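Local atomic coordinates of branched-chain alpha-ketoacid decarboxylase (Lactococcus lactis, PDB entry 2VBF), a protein that probably decarboxylates branched-chain and aromatic alpha-keto acids to aldehydes, using thiamine diphosphate and a magnesium ion as cofactors. Residues L447-D452 and I473-N478; W501-L506 and W544-L549. One frame throughout, in Å; residues are numbered along the deposited sequence.

Contact 1: L447-D452 and I473-N478. With MG (magnesium ion), chain E; TPP (thiamine diphosphate), chain F.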
ATOM      1  N   LEU A 447      17.632   4.904  16.621  1.00 13.68           N
ATOM      2  CA  LEU A 447      18.578   5.014  15.534  1.00 13.36           C
ATOM      3  C   LEU A 447      18.074   4.127  14.395  1.00 13.09           C
ATOM      4  O   LEU A 447      17.964   2.911  14.558  1.00 13.17           O
ATOM      5  CB  LEU A 447      19.960   4.543  15.986  1.00 15.27           C
ATOM      6  CG  LEU A 447      20.784   5.538  16.825  1.00 14.64           C
ATOM      7  CD1 LEU A 447      20.156   5.818  18.186  1.00 17.93           C
ATOM      8  CD2 LEU A 447      22.187   5.014  16.982  1.00 17.19           C
ATOM      9  N   LEU A 448      17.735   4.757  13.266  1.00 12.22           N
ATOM     10  CA  LEU A 448      17.251   4.066  12.063  1.00 12.40           C
ATOM     11  C   LEU A 448      18.327   3.950  10.999  1.00 12.08           C
ATOM     12  O   LEU A 448      18.955   4.940  10.645  1.00 13.51           O
ATOM     13  CB  LEU A 448      16.068   4.824  11.459  1.00 12.17           C
ATOM     14  CG  LEU A 448      15.516   4.319  10.120  1.00 10.84           C
ATOM     15  CD1 LEU A 448      14.953   2.895  10.276  1.00 12.19           C
ATOM     16  CD2 LEU A 448      14.476   5.267   9.568  1.00 12.99           C
ATOM     17  N   PHE A 449      18.487   2.740  10.475  1.00 11.82           N
ATOM     18  CA  PHE A 449      19.318   2.482   9.324  1.00 12.36           C
ATOM     19  C   PHE A 449      18.424   1.931   8.227  1.00 12.82           C
ATOM     20  O   PHE A 449      17.905   0.813   8.339  1.00 12.60           O
ATOM     21  CB  PHE A 449      20.422   1.498   9.678  1.00 12.73           C
ATOM     22  CG  PHE A 449      21.339   2.013  10.765  1.00 12.07           C
ATOM     23  CD1 PHE A 449      22.438   2.794  10.445  1.00 14.49           C
ATOM     24  CD2 PHE A 449      21.060   1.767  12.095  1.00 13.84           C
ATOM     25  CE1 PHE A 449      23.264   3.295  11.438  1.00 13.68           C
ATOM     26  CE2 PHE A 449      21.886   2.265  13.092  1.00 13.54           C
ATOM     27  CZ  PHE A 449      22.987   3.031  12.759  1.00 13.67           C
ATOM     28  N   ILE A 450      18.242   2.737   7.187  1.00 13.41           N
ATOM     29  CA  ILE A 450      17.380   2.397   6.061  1.00 12.07           C
ATOM     30  C   ILE A 450      18.094   2.697   4.739  1.00 12.30           C
ATOM     31  O   ILE A 450      18.803   3.699   4.619  1.00 11.56           O
ATOM     32  CB  ILE A 450      16.017   3.128   6.162  1.00 12.20           C
ATOM     33  CG1 ILE A 450      15.057   2.637   5.069  1.00 12.51           C
ATOM     34  CG2 ILE A 450      16.176   4.660   6.103  1.00 10.78           C
ATOM     35  CD1 ILE A 450      13.610   3.088   5.295  1.00 10.72           C
ATOM     36  N   GLY A 451      17.930   1.811   3.760  1.00 12.07           N
ATOM     37  CA  GLY A 451      18.528   1.993   2.459  1.00 11.59           C
ATOM     38  C   GLY A 451      17.797   3.047   1.636  1.00 11.00           C
ATOM     39  O   GLY A 451      16.623   3.348   1.869  1.00 11.41           O
ATOM     40  N   ASP A 452      18.505   3.618   0.668  1.00 11.53           N
ATOM     41  CA  ASP A 452      17.898   4.513  -0.298  1.00 11.72           C
ATOM     42  C   ASP A 452      16.668   3.919  -1.002  1.00 11.14           C
ATOM     43  O   ASP A 452      15.624   4.565  -1.083  1.00 13.00           O
ATOM     44  CB  ASP A 452      18.934   5.009  -1.332  1.00 11.48           C
ATOM     45  CG  ASP A 452      19.765   3.892  -1.994  1.00 12.25           C
ATOM     46  OD1 ASP A 452      19.789   2.709  -1.576  1.00 11.54           O
ATOM     47  OD2 ASP A 452      20.452   4.232  -2.973  1.00 14.26           O
ATOM     48  N   ILE A 473      17.502   9.474  15.303  1.00 13.21           N
ATOM     49  CA  ILE A 473      18.690   9.661  14.484  1.00 14.31           C
ATOM     50  C   ILE A 473      18.543   8.702  13.294  1.00 14.89           C
ATOM     51  O   ILE A 473      18.542   7.479  13.468  1.00 15.51           O
ATOM     52  CB  ILE A 473      19.980   9.357  15.264  1.00 14.94           C
ATOM     53  CG1 ILE A 473      20.059  10.227  16.532  1.00 15.50           C
ATOM     54  CG2 ILE A 473      21.221   9.531  14.347  1.00 15.08           C
ATOM     55  CD1 ILE A 473      21.143   9.796  17.509  1.00 16.93           C
ATOM     56  N   CYS A 474      18.375   9.269  12.103  1.00 12.87           N
ATOM     57  CA  CYS A 474      18.072   8.503  10.905  1.00 14.08           C
ATOM     58  C   CYS A 474      19.265   8.511   9.975  1.00 13.95           C
ATOM     59  O   CYS A 474      19.763   9.585   9.622  1.00 15.80           O
ATOM     60  CB  CYS A 474      16.871   9.104  10.194  1.00 13.02           C
ATOM     61  SG  CYS A 474      15.394   9.139  11.202  1.00 16.27           S
ATOM     62  N   PHE A 475      19.717   7.319   9.602  1.00 14.57           N
ATOM     63  CA  PHE A 475      20.818   7.115   8.656  1.00 14.53           C
ATOM     64  C   PHE A 475      20.264   6.523   7.368  1.00 14.83           C
ATOM     65  O   PHE A 475      19.699   5.429   7.388  1.00 14.81           O
ATOM     66  CB  PHE A 475      21.870   6.165   9.215  1.00 16.23           C
ATOM     67  CG  PHE A 475      22.578   6.683  10.425  1.00 14.95           C
ATOM     68  CD1 PHE A 475      23.673   7.533  10.292  1.00 16.21           C
ATOM     69  CD2 PHE A 475      22.160   6.321  11.690  1.00 16.12           C
ATOM     70  CE1 PHE A 475      24.336   8.005  11.410  1.00 17.76           C
ATOM     71  CE2 PHE A 475      22.809   6.797  12.820  1.00 16.05           C
ATOM     72  CZ  PHE A 475      23.901   7.636  12.683  1.00 17.32           C
ATOM     73  N   ILE A 476      20.435   7.240   6.262  1.00 12.74           N
ATOM     74  CA  ILE A 476      19.975   6.785   4.938  1.00 14.40           C
ATOM     75  C   ILE A 476      21.201   6.289   4.171  1.00 14.54           C
ATOM     76  O   ILE A 476      22.130   7.068   3.907  1.00 15.20           O
ATOM     77  CB  ILE A 476      19.264   7.908   4.132  1.00 14.54           C
ATOM     78  CG1 ILE A 476      18.070   8.491   4.905  1.00 17.03           C
ATOM     79  CG2 ILE A 476      18.811   7.379   2.761  1.00 13.88           C
ATOM     80  CD1 ILE A 476      18.418   9.502   5.968  1.00 20.90           C
ATOM     81  N   ILE A 477      21.216   5.002   3.818  1.00 14.25           N
ATOM     82  CA  ILE A 477      22.352   4.434   3.098  1.00 14.30           C
ATOM     83  C   ILE A 477      22.180   4.630   1.592  1.00 14.65           C
ATOM     84  O   ILE A 477      21.495   3.881   0.925  1.00 15.88           O
ATOM     85  CB  ILE A 477      22.605   2.964   3.439  1.00 14.36           C
ATOM     86  CG1 ILE A 477      22.822   2.812   4.952  1.00 15.14           C
ATOM     87  CG2 ILE A 477      23.795   2.447   2.658  1.00 15.54           C
ATOM     88  CD1 ILE A 477      23.151   1.415   5.404  1.00 17.55           C
ATOM     89  N   ASN A 478      22.822   5.671   1.075  1.00 13.89           N
ATOM     90  CA  ASN A 478      22.787   5.933  -0.344  1.00 12.98           C
ATOM     91  C   ASN A 478      23.921   5.155  -1.004  1.00 14.16           C
ATOM     92  O   ASN A 478      25.080   5.595  -0.987  1.00 15.55           O
ATOM     93  CB  ASN A 478      22.904   7.433  -0.613  1.00 14.48           C
ATOM     94  CG  ASN A 478      22.982   7.749  -2.093  1.00 12.85           C
ATOM     95  OD1 ASN A 478      23.059   6.845  -2.932  1.00 15.29           O
ATOM     96  ND2 ASN A 478      22.978   9.029  -2.422  1.00 14.93           N
TER
HETATM   97 MG    MG E1550      20.511   0.875  -1.501  1.00 12.87          MG
HETATM   98  N1' TPP F1551       9.130  -4.957  -2.199  1.00 11.52           N
HETATM   99  C2' TPP F1551       8.796  -5.037  -0.871  1.00 12.26           C
HETATM  100  CM2 TPP F1551       7.556  -4.338  -0.389  1.00 11.19           C
HETATM  101  N3' TPP F1551       9.592  -5.762  -0.020  1.00 11.29           N
HETATM  102  C4' TPP F1551      10.717  -6.412  -0.481  1.00 11.75           C
HETATM  103  N4' TPP F1551      11.437  -7.107   0.368  1.00 10.13           N
HETATM  104  C5' TPP F1551      11.080  -6.315  -1.829  1.00 12.35           C
HETATM  105  C6' TPP F1551      10.274  -5.584  -2.691  1.00 12.21           C
HETATM  106  C7' TPP F1551      12.326  -6.985  -2.362  1.00 13.32           C
HETATM  107  N3  TPP F1551      13.548  -6.383  -1.837  1.00 13.38           N
HETATM  108  C2  TPP F1551      14.293  -6.832  -0.761  1.00 16.74           C
HETATM  109  S1  TPP F1551      15.616  -5.974  -0.402  1.00 15.66           S
HETATM  110  C5  TPP F1551      15.316  -4.994  -1.658  1.00 14.15           C
HETATM  111  C4  TPP F1551      14.165  -5.303  -2.384  1.00 14.36           C
HETATM  112  CM4 TPP F1551      13.672  -4.553  -3.591  1.00 13.96           C
HETATM  113  C6  TPP F1551      16.302  -3.876  -1.932  1.00 13.99           C
HETATM  114  C7  TPP F1551      16.470  -2.882  -0.792  1.00 13.21           C
HETATM  115  O7  TPP F1551      17.392  -1.921  -1.246  1.00 13.65           O
HETATM  116  PA  TPP F1551      17.971  -0.787  -0.285  1.00 12.75           P
HETATM  117  O1A TPP F1551      16.913  -0.282   0.669  1.00 13.29           O
HETATM  118  O2A TPP F1551      18.529   0.318  -1.163  1.00 11.02           O
HETATM  119  O3A TPP F1551      19.067  -1.594   0.590  1.00 11.54           O
HETATM  120  PB  TPP F1551      20.635  -1.841   0.246  1.00 13.16           P
HETATM  121  O1B TPP F1551      20.812  -3.331   0.181  1.00 13.07           O
HETATM  122  O2B TPP F1551      21.388  -1.285   1.422  1.00 12.24           O
HETATM  123  O3B TPP F1551      21.014  -1.147  -1.033  1.00 12.75           O
HETATM  124  O   HOH W   1      20.868   1.273   0.548  1.00  9.21           O

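Contact 2: W501-L506 and W544-L549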
ATOM      1  N   TRP A 501      17.534  10.484  -5.449  1.00 13.97           N
ATOM      2  CA  TRP A 501      17.077  11.703  -4.812  1.00 13.79           C
ATOM      3  C   TRP A 501      18.227  12.379  -4.067  1.00 13.38           C
ATOM      4  O   TRP A 501      19.245  11.753  -3.773  1.00 15.21           O
ATOM      5  CB  TRP A 501      15.966  11.409  -3.812  1.00 14.53           C
ATOM      6  CG  TRP A 501      14.791  10.673  -4.348  1.00 14.10           C
ATOM      7  CD1 TRP A 501      14.503  10.398  -5.652  1.00 14.33           C
ATOM      8  CD2 TRP A 501      13.724  10.131  -3.574  1.00 14.06           C
ATOM      9  NE1 TRP A 501      13.314   9.706  -5.738  1.00 15.02           N
ATOM     10  CE2 TRP A 501      12.818   9.527  -4.472  1.00 14.21           C
ATOM     11  CE3 TRP A 501      13.452  10.090  -2.205  1.00 14.72           C
ATOM     12  CZ2 TRP A 501      11.646   8.891  -4.042  1.00 14.34           C
ATOM     13  CZ3 TRP A 501      12.286   9.460  -1.778  1.00 14.23           C
ATOM     14  CH2 TRP A 501      11.402   8.869  -2.698  1.00 13.83           C
ATOM     15  N   ASN A 502      18.032  13.654  -3.749  1.00 14.25           N
ATOM     16  CA  ASN A 502      18.912  14.382  -2.832  1.00 14.80           C
ATOM     17  C   ASN A 502      18.427  14.157  -1.409  1.00 13.73           C
ATOM     18  O   ASN A 502      17.734  14.996  -0.837  1.00 13.40           O
ATOM     19  CB  ASN A 502      18.943  15.870  -3.200  1.00 15.52           C
ATOM     20  CG  ASN A 502      19.471  16.103  -4.604  1.00 18.54           C
ATOM     21  OD1 ASN A 502      20.560  15.641  -4.949  1.00 24.69           O
ATOM     22  ND2 ASN A 502      18.698  16.792  -5.426  1.00 22.56           N
ATOM     23  N   TYR A 503      18.802  13.003  -0.857  1.00 13.43           N
ATOM     24  CA  TYR A 503      18.219  12.496   0.406  1.00 14.12           C
ATOM     25  C   TYR A 503      18.383  13.481   1.557  1.00 14.46           C
ATOM     26  O   TYR A 503      17.470  13.665   2.333  1.00 14.08           O
ATOM     27  CB  TYR A 503      18.795  11.113   0.757  1.00 14.39           C
ATOM     28  CG  TYR A 503      18.511  10.114  -0.345  1.00 13.40           C
ATOM     29  CD1 TYR A 503      17.219   9.638  -0.555  1.00 14.62           C
ATOM     30  CD2 TYR A 503      19.515   9.692  -1.202  1.00 13.66           C
ATOM     31  CE1 TYR A 503      16.941   8.751  -1.599  1.00 14.82           C
ATOM     32  CE2 TYR A 503      19.258   8.818  -2.238  1.00 12.89           C
ATOM     33  CZ  TYR A 503      17.953   8.349  -2.440  1.00 13.53           C
ATOM     34  OH  TYR A 503      17.698   7.492  -3.484  1.00 13.12           O
ATOM     35  N   SER A 504      19.539  14.141   1.642  1.00 15.21           N
ATOM     36  CA  SER A 504      19.806  15.056   2.756  1.00 15.97           C
ATOM     37  C   SER A 504      18.885  16.292   2.762  1.00 16.78           C
ATOM     38  O   SER A 504      18.696  16.933   3.805  1.00 20.17           O
ATOM     39  CB  SER A 504      21.282  15.482   2.763  1.00 17.71           C
ATOM     40  OG  SER A 504      21.546  16.405   1.722  1.00 16.54           O
ATOM     41  N   LYS A 505      18.298  16.604   1.608  1.00 16.02           N
ATOM     42  CA  LYS A 505      17.434  17.768   1.454  1.00 17.62           C
ATOM     43  C   LYS A 505      15.948  17.471   1.683  1.00 15.94           C
ATOM     44  O   LYS A 505      15.119  18.382   1.643  1.00 16.21           O
ATOM     45  CB  LYS A 505      17.636  18.374   0.061  1.00 20.44           C
ATOM     46  CG  LYS A 505      19.077  18.755  -0.270  1.00 24.37           C
ATOM     47  CD  LYS A 505      19.715  19.665   0.770  1.00 27.03           C
ATOM     48  CE  LYS A 505      21.164  19.967   0.393  1.00 28.45           C
ATOM     49  NZ  LYS A 505      21.816  20.888   1.369  1.00 30.39           N
ATOM     50  N   LEU A 506      15.602  16.212   1.952  1.00 14.71           N
ATOM     51  CA  LEU A 506      14.205  15.858   2.194  1.00 14.79           C
ATOM     52  C   LEU A 506      13.538  16.619   3.361  1.00 15.00           C
ATOM     53  O   LEU A 506      12.448  17.176   3.191  1.00 16.37           O
ATOM     54  CB  LEU A 506      14.053  14.327   2.339  1.00 13.69           C
ATOM     55  CG  LEU A 506      14.196  13.564   1.013  1.00 11.69           C
ATOM     56  CD1 LEU A 506      14.430  12.072   1.265  1.00 13.75           C
ATOM     57  CD2 LEU A 506      12.970  13.790   0.085  1.00 14.55           C
ATOM     58  N   TRP A 544      19.085  13.638  10.303  1.00 14.95           N
ATOM     59  CA  TRP A 544      18.807  13.037   9.001  1.00 13.99           C
ATOM     60  C   TRP A 544      20.124  12.990   8.219  1.00 15.08           C
ATOM     61  O   TRP A 544      20.573  13.997   7.661  1.00 16.09           O
ATOM     62  CB  TRP A 544      17.768  13.877   8.281  1.00 15.44           C
ATOM     63  CG  TRP A 544      17.189  13.254   7.055  1.00 14.92           C
ATOM     64  CD1 TRP A 544      17.541  13.498   5.752  1.00 16.48           C
ATOM     65  CD2 TRP A 544      16.128  12.290   7.008  1.00 14.54           C
ATOM     66  NE1 TRP A 544      16.763  12.747   4.909  1.00 15.38           N
ATOM     67  CE2 TRP A 544      15.893  11.992   5.650  1.00 14.90           C
ATOM     68  CE3 TRP A 544      15.365  11.641   7.984  1.00 14.75           C
ATOM     69  CZ2 TRP A 544      14.918  11.075   5.239  1.00 14.73           C
ATOM     70  CZ3 TRP A 544      14.398  10.734   7.577  1.00 16.61           C
ATOM     71  CH2 TRP A 544      14.183  10.462   6.209  1.00 14.98           C
ATOM     72  N   ILE A 545      20.744  11.816   8.209  1.00 14.77           N
ATOM     73  CA  ILE A 545      22.126  11.667   7.807  1.00 15.39           C
ATOM     74  C   ILE A 545      22.235  10.778   6.587  1.00 16.02           C
ATOM     75  O   ILE A 545      22.011   9.564   6.667  1.00 13.79           O
ATOM     76  CB  ILE A 545      22.960  11.070   8.961  1.00 15.41           C
ATOM     77  CG1 ILE A 545      22.885  11.975  10.195  1.00 16.38           C
ATOM     78  CG2 ILE A 545      24.406  10.834   8.527  1.00 15.76           C
ATOM     79  CD1 ILE A 545      23.197  11.241  11.495  1.00 17.90           C
ATOM     80  N   GLU A 546      22.608  11.386   5.460  1.00 15.13           N
ATOM     81  CA  GLU A 546      22.810  10.635   4.230  1.00 15.91           C
ATOM     82  C   GLU A 546      24.222  10.053   4.232  1.00 16.83           C
ATOM     83  O   GLU A 546      25.208  10.799   4.204  1.00 17.88           O
ATOM     84  CB  GLU A 546      22.575  11.530   3.007  1.00 14.91           C
ATOM     85  CG  GLU A 546      22.826  10.816   1.672  1.00 15.51           C
ATOM     86  CD  GLU A 546      22.575  11.691   0.466  1.00 17.07           C
ATOM     87  OE1 GLU A 546      22.053  12.818   0.628  1.00 19.73           O
ATOM     88  OE2 GLU A 546      22.889  11.225  -0.652  1.00 18.56           O
ATOM     89  N   LEU A 547      24.314   8.724   4.292  1.00 14.84           N
ATOM     90  CA  LEU A 547      25.595   8.011   4.199  1.00 16.26           C
ATOM     91  C   LEU A 547      25.824   7.610   2.756  1.00 17.82           C
ATOM     92  O   LEU A 547      24.949   7.000   2.135  1.00 17.70           O
ATOM     93  CB  LEU A 547      25.595   6.754   5.073  1.00 16.39           C
ATOM     94  CG  LEU A 547      25.249   6.943   6.552  1.00 16.75           C
ATOM     95  CD1 LEU A 547      25.261   5.591   7.259  1.00 18.06           C
ATOM     96  CD2 LEU A 547      26.217   7.930   7.232  1.00 17.66           C
ATOM     97  N   VAL A 548      27.000   7.937   2.215  1.00 16.11           N
ATOM     98  CA  VAL A 548      27.340   7.517   0.863  1.00 16.31           C
ATOM     99  C   VAL A 548      28.261   6.294   0.909  1.00 16.79           C
ATOM    100  O   VAL A 548      29.333   6.319   1.525  1.00 16.15           O
ATOM    101  CB  VAL A 548      27.980   8.662   0.033  1.00 17.05           C
ATOM    102  CG1 VAL A 548      28.259   8.178  -1.386  1.00 17.20           C
ATOM    103  CG2 VAL A 548      27.059   9.878   0.015  1.00 16.15           C
ATOM    104  N   LEU A 549      27.823   5.219   0.261  1.00 16.55           N
ATOM    105  CA  LEU A 549      28.583   3.984   0.175  1.00 16.91           C
ATOM    106  C   LEU A 549      28.507   3.425  -1.242  1.00 17.68           C
ATOM    107  O   LEU A 549      27.597   3.764  -2.002  1.00 17.32           O
ATOM    108  CB  LEU A 549      28.063   2.962   1.192  1.00 18.01           C
ATOM    109  CG  LEU A 549      28.524   3.249   2.631  1.00 18.77           C
ATOM    110  CD1 LEU A 549      27.445   3.980   3.426  1.00 17.19           C
ATOM    111  CD2 LEU A 549      28.979   1.984   3.342  1.00 17.98           C
TER
HETATM  112  O   HOH W   2      21.778  12.331  -2.748  1.00 23.04           O
HETATM  113  O   HOH W   3      21.588  15.156  -0.628  1.00 23.15           O

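Contact 1: L447-D452 and I473-N478
Leu447 pairs with Ile473 where two parallel strands run side by side in the sheet of the C-terminal thiamine diphosphate-binding domain; their ends carry the family's GDG…NN diphosphate- and magnesium-binding motif (Gly451-Asp452-Gly453 and Asn478-Asn479). The methyls Leu447 CD1 and Ile473 CD1 meet at 4.2 Å against helix 525-537. Leu448 then donates from N to Ile473 O and accepts at O from Phe475 N (2.7 Å), while its side chain turns to the other face, towards Cys474 and helix 430-440. Phe449 lies alongside Phe475 on the face of Leu447. Both hold CG anti to the carbonyl carbon (chi1 -61° and -64°), and with matching ring rotations their planes are 4° from parallel. The rings are strongly displaced, their closest atoms being Phe449 CE1 and Phe475 CD2, 3.2 Å apart. A leucine at Phe449 would probably lose this flat flank against Phe475 and leave Trp383 without the ring it meets edge-to-face. Ile450 continues the pattern, its N bonded to Phe475 O and its O receiving Ile477 N at 2.9 Å. At Gly451, the N-cap of helix 452-458, the strand ends against the diphosphate; a side chain here would collide with TPP O1A. Asp452 keeps one last link to the neighbouring strand, its N meeting Ile477 O from above the carbonyl plane. A magnesium-bound water lies 2.7 Å from Ile477 O and probably donates to it. Asn479 and Gly481 complete the metal site with TPP O2A and TPP O3B, and Asp452 OD1 binds the magnesium ion at 2.0 Å.

Contact 2: W501-L506 and W544-L549
Tyr503 O is gripped by two donors that reach it from opposite faces of its carbonyl plane: the indole Trp544 NE1, at 2.8 Å, and the backbone Leu506 N, within the turn that leads into helix 506-509. The oxygen lies almost in the indole plane, at the ring edge, although NE1 stands 43° out of the carbonyl plane. Trp544 reaches across because its CG is anti to the backbone N (chi1 -169°), carrying the indole off strand 542-548 towards the loop. Beyond the nitrogen, Leu506 CD1 packs on Trp544 CZ2 at 4.1 Å. Glu546, two residues along and on the same side of the strand, extends a straight side chain to the N-H side of the same peptide group, so Trp544 and Glu546 hold the Tyr503-Ser504 peptide by its C=O and its N-H. Its OE1 accepts Ser504 N at 3.0 Å on the anti side of the carboxylate, tilted 33° out of its plane, and also a water that bonds to Ser504 OG at 2.7 Å. The second oxygen, OE2, lies at the edge of the Tyr503 ring, 3.7 Å from Tyr503 CD2, with the carboxylate plane nearly perpendicular to the ring. A second water joins Glu546 OE2 to Trp501 O, and Asn478 ND2 also bonds OE2, so this buried carboxylate is well supplied with donors. The loop is thus pinned through its backbone to strand 542-548, which runs between strands 473-478 and 517-522. Helix 452-458 packs against Trp501, Tyr503, Leu506 and Trp544, and the second subunit meets the loop at Trp501 and Asn502.

In the fold
Both contacts are buried and share one parallel sheet, in which strand 473-478 of contact 1 neighbours strand 542-548 of contact 2; Asn478 N and Leu547 O, 2.7 Å apart, probably form one of the hydrogen bonds between them. Contact 1 is strand-to-strand pairing inside the sheet, regular in its backbone bonds, apolar on both faces and polar at the cofactor end. Contact 2 instead joins a strand to a loop, through an indole, a carboxylate and waters, and reaches the subunit interface. Their polar ends converge: Glu546 holds Asn478, while Tyr503 OH, hydrogen-bonded to Gln456 NE2, packs on Asp452 CB, so contact 2 abuts the magnesium-binding aspartate.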